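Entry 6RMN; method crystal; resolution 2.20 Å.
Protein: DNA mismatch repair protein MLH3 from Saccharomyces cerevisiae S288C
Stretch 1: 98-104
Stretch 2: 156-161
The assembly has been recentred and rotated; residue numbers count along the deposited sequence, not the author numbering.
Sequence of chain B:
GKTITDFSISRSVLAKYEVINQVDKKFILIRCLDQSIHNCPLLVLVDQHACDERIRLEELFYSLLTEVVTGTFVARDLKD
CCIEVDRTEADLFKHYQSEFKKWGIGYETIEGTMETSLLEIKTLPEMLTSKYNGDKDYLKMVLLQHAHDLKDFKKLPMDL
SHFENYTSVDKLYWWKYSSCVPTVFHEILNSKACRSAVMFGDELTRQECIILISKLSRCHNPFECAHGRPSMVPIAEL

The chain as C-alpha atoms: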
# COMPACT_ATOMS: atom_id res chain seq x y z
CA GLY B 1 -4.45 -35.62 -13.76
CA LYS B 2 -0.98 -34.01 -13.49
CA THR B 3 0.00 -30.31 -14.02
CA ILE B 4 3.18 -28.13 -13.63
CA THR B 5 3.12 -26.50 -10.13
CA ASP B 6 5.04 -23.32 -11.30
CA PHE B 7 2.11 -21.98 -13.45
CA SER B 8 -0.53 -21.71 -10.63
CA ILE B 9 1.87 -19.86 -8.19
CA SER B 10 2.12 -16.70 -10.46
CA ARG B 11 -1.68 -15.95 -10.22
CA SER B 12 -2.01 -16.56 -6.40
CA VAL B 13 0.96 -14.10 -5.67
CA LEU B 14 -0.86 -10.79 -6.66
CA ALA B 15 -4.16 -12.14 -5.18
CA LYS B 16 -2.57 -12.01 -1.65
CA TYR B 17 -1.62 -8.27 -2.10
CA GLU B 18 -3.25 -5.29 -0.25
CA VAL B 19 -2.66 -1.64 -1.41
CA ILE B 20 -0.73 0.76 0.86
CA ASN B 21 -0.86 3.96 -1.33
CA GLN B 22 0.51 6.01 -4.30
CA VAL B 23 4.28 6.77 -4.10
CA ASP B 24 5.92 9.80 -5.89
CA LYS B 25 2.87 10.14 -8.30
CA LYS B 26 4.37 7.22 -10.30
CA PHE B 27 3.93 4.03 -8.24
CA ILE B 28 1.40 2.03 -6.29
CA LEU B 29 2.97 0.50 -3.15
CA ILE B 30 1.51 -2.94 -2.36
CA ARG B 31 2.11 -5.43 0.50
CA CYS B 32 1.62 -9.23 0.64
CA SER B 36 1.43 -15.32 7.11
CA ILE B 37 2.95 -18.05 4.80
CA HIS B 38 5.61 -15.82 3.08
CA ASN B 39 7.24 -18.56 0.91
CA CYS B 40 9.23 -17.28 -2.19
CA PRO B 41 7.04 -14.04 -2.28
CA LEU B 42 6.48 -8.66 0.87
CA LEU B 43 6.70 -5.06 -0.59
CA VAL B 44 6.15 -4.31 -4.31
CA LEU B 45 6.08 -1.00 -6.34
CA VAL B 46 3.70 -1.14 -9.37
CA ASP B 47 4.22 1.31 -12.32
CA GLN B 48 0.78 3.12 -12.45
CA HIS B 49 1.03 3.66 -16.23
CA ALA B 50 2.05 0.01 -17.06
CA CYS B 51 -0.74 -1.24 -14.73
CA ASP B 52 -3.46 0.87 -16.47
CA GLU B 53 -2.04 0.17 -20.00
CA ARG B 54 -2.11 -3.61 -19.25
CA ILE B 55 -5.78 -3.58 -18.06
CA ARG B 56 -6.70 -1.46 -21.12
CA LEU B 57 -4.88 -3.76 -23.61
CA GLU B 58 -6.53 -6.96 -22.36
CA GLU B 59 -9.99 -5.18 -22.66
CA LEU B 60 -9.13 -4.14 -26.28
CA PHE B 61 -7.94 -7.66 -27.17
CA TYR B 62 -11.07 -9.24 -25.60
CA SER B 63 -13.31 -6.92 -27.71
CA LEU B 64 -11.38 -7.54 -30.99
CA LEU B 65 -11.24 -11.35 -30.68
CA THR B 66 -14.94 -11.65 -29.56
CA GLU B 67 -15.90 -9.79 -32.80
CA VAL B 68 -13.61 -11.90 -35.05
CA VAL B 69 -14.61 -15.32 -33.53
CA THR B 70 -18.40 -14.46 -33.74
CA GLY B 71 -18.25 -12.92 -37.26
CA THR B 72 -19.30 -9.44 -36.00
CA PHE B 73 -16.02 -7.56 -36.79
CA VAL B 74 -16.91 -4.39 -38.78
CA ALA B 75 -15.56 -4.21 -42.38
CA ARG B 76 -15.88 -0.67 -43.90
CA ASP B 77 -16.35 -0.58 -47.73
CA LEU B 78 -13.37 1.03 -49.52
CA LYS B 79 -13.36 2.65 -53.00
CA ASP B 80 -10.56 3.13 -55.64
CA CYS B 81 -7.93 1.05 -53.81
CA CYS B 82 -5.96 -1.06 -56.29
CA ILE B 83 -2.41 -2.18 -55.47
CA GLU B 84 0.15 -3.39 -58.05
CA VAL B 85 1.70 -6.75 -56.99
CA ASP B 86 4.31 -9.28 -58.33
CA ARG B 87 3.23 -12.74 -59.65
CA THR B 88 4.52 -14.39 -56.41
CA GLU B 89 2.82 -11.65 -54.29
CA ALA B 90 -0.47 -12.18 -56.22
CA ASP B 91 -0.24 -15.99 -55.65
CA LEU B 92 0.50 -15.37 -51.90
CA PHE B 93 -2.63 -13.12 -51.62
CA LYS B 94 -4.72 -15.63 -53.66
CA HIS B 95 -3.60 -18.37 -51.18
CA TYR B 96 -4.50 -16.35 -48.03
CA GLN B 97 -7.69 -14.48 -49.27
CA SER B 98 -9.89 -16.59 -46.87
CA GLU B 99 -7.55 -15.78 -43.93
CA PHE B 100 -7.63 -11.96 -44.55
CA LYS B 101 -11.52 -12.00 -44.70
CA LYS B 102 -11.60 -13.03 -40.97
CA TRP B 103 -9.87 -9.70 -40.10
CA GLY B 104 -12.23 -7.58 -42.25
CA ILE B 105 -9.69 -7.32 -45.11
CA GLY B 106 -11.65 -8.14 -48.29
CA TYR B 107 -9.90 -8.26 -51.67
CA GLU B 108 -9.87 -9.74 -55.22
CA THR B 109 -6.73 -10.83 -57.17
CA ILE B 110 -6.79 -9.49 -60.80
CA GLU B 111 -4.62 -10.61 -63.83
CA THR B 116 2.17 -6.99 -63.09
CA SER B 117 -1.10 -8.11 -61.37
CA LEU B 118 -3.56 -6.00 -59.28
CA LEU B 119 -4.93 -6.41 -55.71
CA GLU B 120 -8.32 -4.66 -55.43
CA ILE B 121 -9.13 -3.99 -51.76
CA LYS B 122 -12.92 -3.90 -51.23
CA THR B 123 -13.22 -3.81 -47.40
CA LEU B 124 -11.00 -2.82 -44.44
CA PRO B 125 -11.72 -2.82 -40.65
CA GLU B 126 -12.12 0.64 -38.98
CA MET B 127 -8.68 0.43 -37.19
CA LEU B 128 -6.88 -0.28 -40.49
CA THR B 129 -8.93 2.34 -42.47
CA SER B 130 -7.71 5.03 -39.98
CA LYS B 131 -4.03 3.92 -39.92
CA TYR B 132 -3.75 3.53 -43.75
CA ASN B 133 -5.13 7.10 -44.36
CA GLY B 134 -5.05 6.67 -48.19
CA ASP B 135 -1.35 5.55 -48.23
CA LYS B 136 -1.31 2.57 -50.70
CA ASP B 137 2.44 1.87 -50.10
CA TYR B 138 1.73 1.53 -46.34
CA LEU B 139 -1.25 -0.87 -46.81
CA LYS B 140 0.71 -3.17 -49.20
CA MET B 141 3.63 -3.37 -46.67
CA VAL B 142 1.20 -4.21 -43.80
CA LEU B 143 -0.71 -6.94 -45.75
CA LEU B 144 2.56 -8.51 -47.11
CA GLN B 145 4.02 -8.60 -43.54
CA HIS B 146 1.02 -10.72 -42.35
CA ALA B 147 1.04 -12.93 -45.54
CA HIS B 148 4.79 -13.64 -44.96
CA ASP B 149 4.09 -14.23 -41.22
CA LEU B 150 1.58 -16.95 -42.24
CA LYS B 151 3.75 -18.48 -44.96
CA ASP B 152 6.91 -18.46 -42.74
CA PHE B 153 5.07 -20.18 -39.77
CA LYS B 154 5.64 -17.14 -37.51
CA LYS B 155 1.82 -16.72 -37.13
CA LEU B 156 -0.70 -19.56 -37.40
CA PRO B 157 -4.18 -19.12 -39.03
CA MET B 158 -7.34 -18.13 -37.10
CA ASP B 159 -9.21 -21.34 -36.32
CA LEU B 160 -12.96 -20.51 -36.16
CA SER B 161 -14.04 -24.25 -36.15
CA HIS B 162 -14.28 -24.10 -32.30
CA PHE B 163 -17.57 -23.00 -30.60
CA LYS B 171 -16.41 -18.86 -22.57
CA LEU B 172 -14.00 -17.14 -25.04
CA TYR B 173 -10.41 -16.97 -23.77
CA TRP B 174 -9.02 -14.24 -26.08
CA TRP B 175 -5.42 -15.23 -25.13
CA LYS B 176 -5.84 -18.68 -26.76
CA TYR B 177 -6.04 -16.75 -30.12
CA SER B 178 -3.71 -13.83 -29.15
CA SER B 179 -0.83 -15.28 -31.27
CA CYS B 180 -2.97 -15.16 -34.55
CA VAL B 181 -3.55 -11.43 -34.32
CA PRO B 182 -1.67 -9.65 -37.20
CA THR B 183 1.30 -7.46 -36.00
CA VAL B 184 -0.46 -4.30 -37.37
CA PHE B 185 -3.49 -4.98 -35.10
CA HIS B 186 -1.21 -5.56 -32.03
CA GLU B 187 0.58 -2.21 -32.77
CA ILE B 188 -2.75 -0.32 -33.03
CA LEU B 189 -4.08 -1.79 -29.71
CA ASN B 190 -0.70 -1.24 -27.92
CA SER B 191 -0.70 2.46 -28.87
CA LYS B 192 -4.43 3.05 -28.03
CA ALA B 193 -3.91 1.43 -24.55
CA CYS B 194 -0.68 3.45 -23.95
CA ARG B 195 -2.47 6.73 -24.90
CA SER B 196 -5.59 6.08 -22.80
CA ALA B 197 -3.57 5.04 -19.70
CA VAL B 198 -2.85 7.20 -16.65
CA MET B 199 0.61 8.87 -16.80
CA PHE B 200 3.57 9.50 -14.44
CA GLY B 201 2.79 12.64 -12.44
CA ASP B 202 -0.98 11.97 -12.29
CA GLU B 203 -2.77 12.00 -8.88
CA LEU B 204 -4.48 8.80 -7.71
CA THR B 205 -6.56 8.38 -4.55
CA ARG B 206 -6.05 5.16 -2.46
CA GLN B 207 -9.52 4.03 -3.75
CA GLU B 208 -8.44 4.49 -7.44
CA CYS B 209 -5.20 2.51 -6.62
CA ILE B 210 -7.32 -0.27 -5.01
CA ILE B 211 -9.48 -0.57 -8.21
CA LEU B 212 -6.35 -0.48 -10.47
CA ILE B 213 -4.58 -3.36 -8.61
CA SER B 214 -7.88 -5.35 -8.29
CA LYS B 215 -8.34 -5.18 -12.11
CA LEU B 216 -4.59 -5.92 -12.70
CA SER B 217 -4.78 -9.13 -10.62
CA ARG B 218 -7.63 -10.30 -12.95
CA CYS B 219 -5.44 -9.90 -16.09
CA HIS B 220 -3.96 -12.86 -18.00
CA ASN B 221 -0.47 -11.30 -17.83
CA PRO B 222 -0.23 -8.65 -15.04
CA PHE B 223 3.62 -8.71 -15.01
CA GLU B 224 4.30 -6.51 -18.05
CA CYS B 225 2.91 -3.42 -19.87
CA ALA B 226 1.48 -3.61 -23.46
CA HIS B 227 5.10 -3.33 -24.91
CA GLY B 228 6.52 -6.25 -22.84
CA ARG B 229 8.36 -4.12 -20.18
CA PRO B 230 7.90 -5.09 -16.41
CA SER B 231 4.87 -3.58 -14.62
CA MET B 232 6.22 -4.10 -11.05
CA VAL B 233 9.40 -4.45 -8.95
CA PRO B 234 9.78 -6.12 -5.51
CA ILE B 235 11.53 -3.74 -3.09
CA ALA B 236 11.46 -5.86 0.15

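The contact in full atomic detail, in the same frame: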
# COMPACT_ATOMS: atom_id res chain seq x y z
N SER B 98 -8.98 -16.05 -47.88
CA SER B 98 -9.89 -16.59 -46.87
C SER B 98 -9.46 -16.16 -45.46
O SER B 98 -10.31 -15.81 -44.63
CB SER B 98 -9.90 -18.12 -46.95
OG SER B 98 -8.59 -18.64 -46.87
N GLU B 99 -8.14 -16.18 -45.20
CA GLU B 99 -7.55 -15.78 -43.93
C GLU B 99 -7.73 -14.27 -43.66
O GLU B 99 -8.17 -13.90 -42.56
CB GLU B 99 -6.07 -16.21 -43.87
CG GLU B 99 -5.53 -16.41 -42.47
CD GLU B 99 -6.43 -17.15 -41.49
OE1 GLU B 99 -6.95 -18.23 -41.85
OE2 GLU B 99 -6.60 -16.64 -40.36
N PHE B 100 -7.47 -13.41 -44.67
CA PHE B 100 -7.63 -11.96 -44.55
C PHE B 100 -9.08 -11.52 -44.33
O PHE B 100 -9.29 -10.50 -43.69
CB PHE B 100 -7.00 -11.21 -45.73
CG PHE B 100 -5.50 -11.05 -45.62
CD1 PHE B 100 -4.94 -10.02 -44.87
CD2 PHE B 100 -4.64 -11.92 -46.29
CE1 PHE B 100 -3.55 -9.87 -44.78
CE2 PHE B 100 -3.26 -11.77 -46.19
CZ PHE B 100 -2.72 -10.75 -45.44
N LYS B 101 -10.08 -12.28 -44.86
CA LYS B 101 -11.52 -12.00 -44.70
C LYS B 101 -11.94 -12.03 -43.22
O LYS B 101 -12.81 -11.25 -42.83
CB LYS B 101 -12.40 -12.98 -45.52
CG LYS B 101 -12.27 -12.90 -47.04
CD LYS B 101 -13.19 -11.85 -47.69
CE LYS B 101 -12.97 -11.74 -49.19
NZ LYS B 101 -13.65 -10.55 -49.75
N LYS B 102 -11.32 -12.90 -42.41
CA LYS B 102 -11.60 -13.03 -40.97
C LYS B 102 -11.25 -11.76 -40.18
O LYS B 102 -11.81 -11.54 -39.10
CB LYS B 102 -10.82 -14.22 -40.38
CG LYS B 102 -11.15 -15.56 -41.02
CD LYS B 102 -10.17 -16.63 -40.57
CE LYS B 102 -10.39 -17.91 -41.33
NZ LYS B 102 -9.47 -18.98 -40.88
N TRP B 103 -10.32 -10.95 -40.70
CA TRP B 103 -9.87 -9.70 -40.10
C TRP B 103 -10.49 -8.46 -40.76
O TRP B 103 -10.02 -7.35 -40.53
CB TRP B 103 -8.34 -9.62 -40.10
CG TRP B 103 -7.69 -10.74 -39.34
CD1 TRP B 103 -7.09 -11.84 -39.87
CD2 TRP B 103 -7.66 -10.90 -37.92
NE1 TRP B 103 -6.64 -12.66 -38.85
CE2 TRP B 103 -6.99 -12.11 -37.64
CE3 TRP B 103 -8.13 -10.13 -36.84
CZ2 TRP B 103 -6.75 -12.55 -36.34
CZ3 TRP B 103 -7.90 -10.58 -35.55
CH2 TRP B 103 -7.25 -11.80 -35.31
N GLY B 104 -11.54 -8.66 -41.57
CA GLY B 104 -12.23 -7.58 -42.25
C GLY B 104 -11.55 -7.05 -43.50
O GLY B 104 -12.00 -6.06 -44.08
N LEU B 156 0.15 -18.49 -36.89
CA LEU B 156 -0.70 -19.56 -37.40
C LEU B 156 -2.09 -19.02 -37.74
O LEU B 156 -2.43 -17.95 -37.25
CB LEU B 156 -0.73 -20.84 -36.52
CG LEU B 156 -1.04 -20.73 -35.03
CD1 LEU B 156 -2.54 -20.73 -34.77
CD2 LEU B 156 -0.47 -21.93 -34.31
N PRO B 157 -2.87 -19.68 -38.65
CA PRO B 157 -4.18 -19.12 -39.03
C PRO B 157 -5.24 -19.14 -37.93
O PRO B 157 -5.15 -19.95 -37.00
CB PRO B 157 -4.59 -19.98 -40.24
CG PRO B 157 -3.37 -20.77 -40.63
CD PRO B 157 -2.60 -20.94 -39.37
N MET B 158 -6.23 -18.25 -38.04
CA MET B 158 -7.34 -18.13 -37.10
C MET B 158 -8.29 -19.30 -37.22
O MET B 158 -9.03 -19.38 -38.20
CB MET B 158 -8.12 -16.82 -37.32
CG MET B 158 -7.72 -15.71 -36.41
SD MET B 158 -7.92 -16.04 -34.65
CE MET B 158 -9.65 -15.92 -34.49
N ASP B 159 -8.29 -20.22 -36.25
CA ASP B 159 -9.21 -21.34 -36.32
C ASP B 159 -10.55 -20.94 -35.70
O ASP B 159 -10.61 -20.64 -34.50
CB ASP B 159 -8.64 -22.63 -35.72
CG ASP B 159 -9.24 -23.87 -36.33
OD1 ASP B 159 -9.05 -24.10 -37.54
OD2 ASP B 159 -9.91 -24.63 -35.59
N LEU B 160 -11.60 -20.88 -36.54
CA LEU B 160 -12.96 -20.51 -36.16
C LEU B 160 -13.89 -21.73 -36.05
O LEU B 160 -15.08 -21.57 -35.75
CB LEU B 160 -13.54 -19.44 -37.11
CG LEU B 160 -12.74 -18.13 -37.32
CD1 LEU B 160 -13.37 -17.27 -38.38
CD2 LEU B 160 -12.63 -17.33 -36.05
N SER B 161 -13.34 -22.96 -36.24
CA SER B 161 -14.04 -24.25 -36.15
C SER B 161 -14.60 -24.51 -34.75
O SER B 161 -15.64 -25.16 -34.61
CB SER B 161 -13.12 -25.40 -36.54
OG SER B 161 -12.84 -25.39 -37.93

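A salt-bridged pair of side chains near the end of a helix, Glu 99 and Lys 102, grips the backbone of an extended loop at Met 158, whose side chain packs against Trp 103. The contact is small, burying 278 Å² over both sides, and the residues in contact are at least 55 positions apart in sequence; the chain traces come closest at Glu 99 CA and Pro 157 CA, 6.8 Å apart.

Polar recognition is centred on the backbone of Met 158, which lies outside any regular helix or strand. Its amide is satisfied by the carboxylate of Glu 99: Met 158 N donates to Glu 99 OE2 over 2.8 Å, with a nearly straight N-H...O angle of 165°. Its carbonyl is satisfied by the ammonium group of Lys 102, with Lys 102 NZ donating to Met 158 O at 2.7 Å. The two side chains are also tied to each other, since Lys 102 NZ forms a salt bridge with Glu 99 OE1 at 2.8 Å. The carboxylate thus hydrogen-bonds the loop amide through OE2 and the lysine through OE1, and the lysine offsets the charge of the buried glutamate.

The CA-to-CB bond of Glu 99 points sideways to the loop, and chi1 t followed by chi2 p folds the chain so that its carboxylate reaches Met 158. Lys 102 starts out toward the loop and, after chi1 m, runs fully extended with the remaining three angles t, giving the length needed to reach the carbonyl. Lys 102 CG lies 3.8 Å from Leu 160 CD1, and Lys 102 CD lies 3.8 Å from Met 158 CB.

Met 158 is the most heavily covered residue, losing 83 Å² to the first stretch. Its CB points toward the first stretch, and its flexible, unbranched side chain meets the outer end of the indole, with Met 158 CG 3.3 Å from Trp 103 CZ2. The approach to the ring is oblique, as is that of the sulfur: Met 158 SD sits 5.1 Å from the centroid of the six-membered ring of Trp 103. Trp 103 occupies a type I turn from Lys 101 to Gly 104; its CB also points sideways, but the broad indole extends its far end to the methionine.

Pro 157 borders the contact, its CB 3.4 Å from Glu 99 OE1. The CA-to-CB bonds of Leu 156 and Asp 159 point away from the first stretch, whereas those of Met 158 and Leu 160 point toward it.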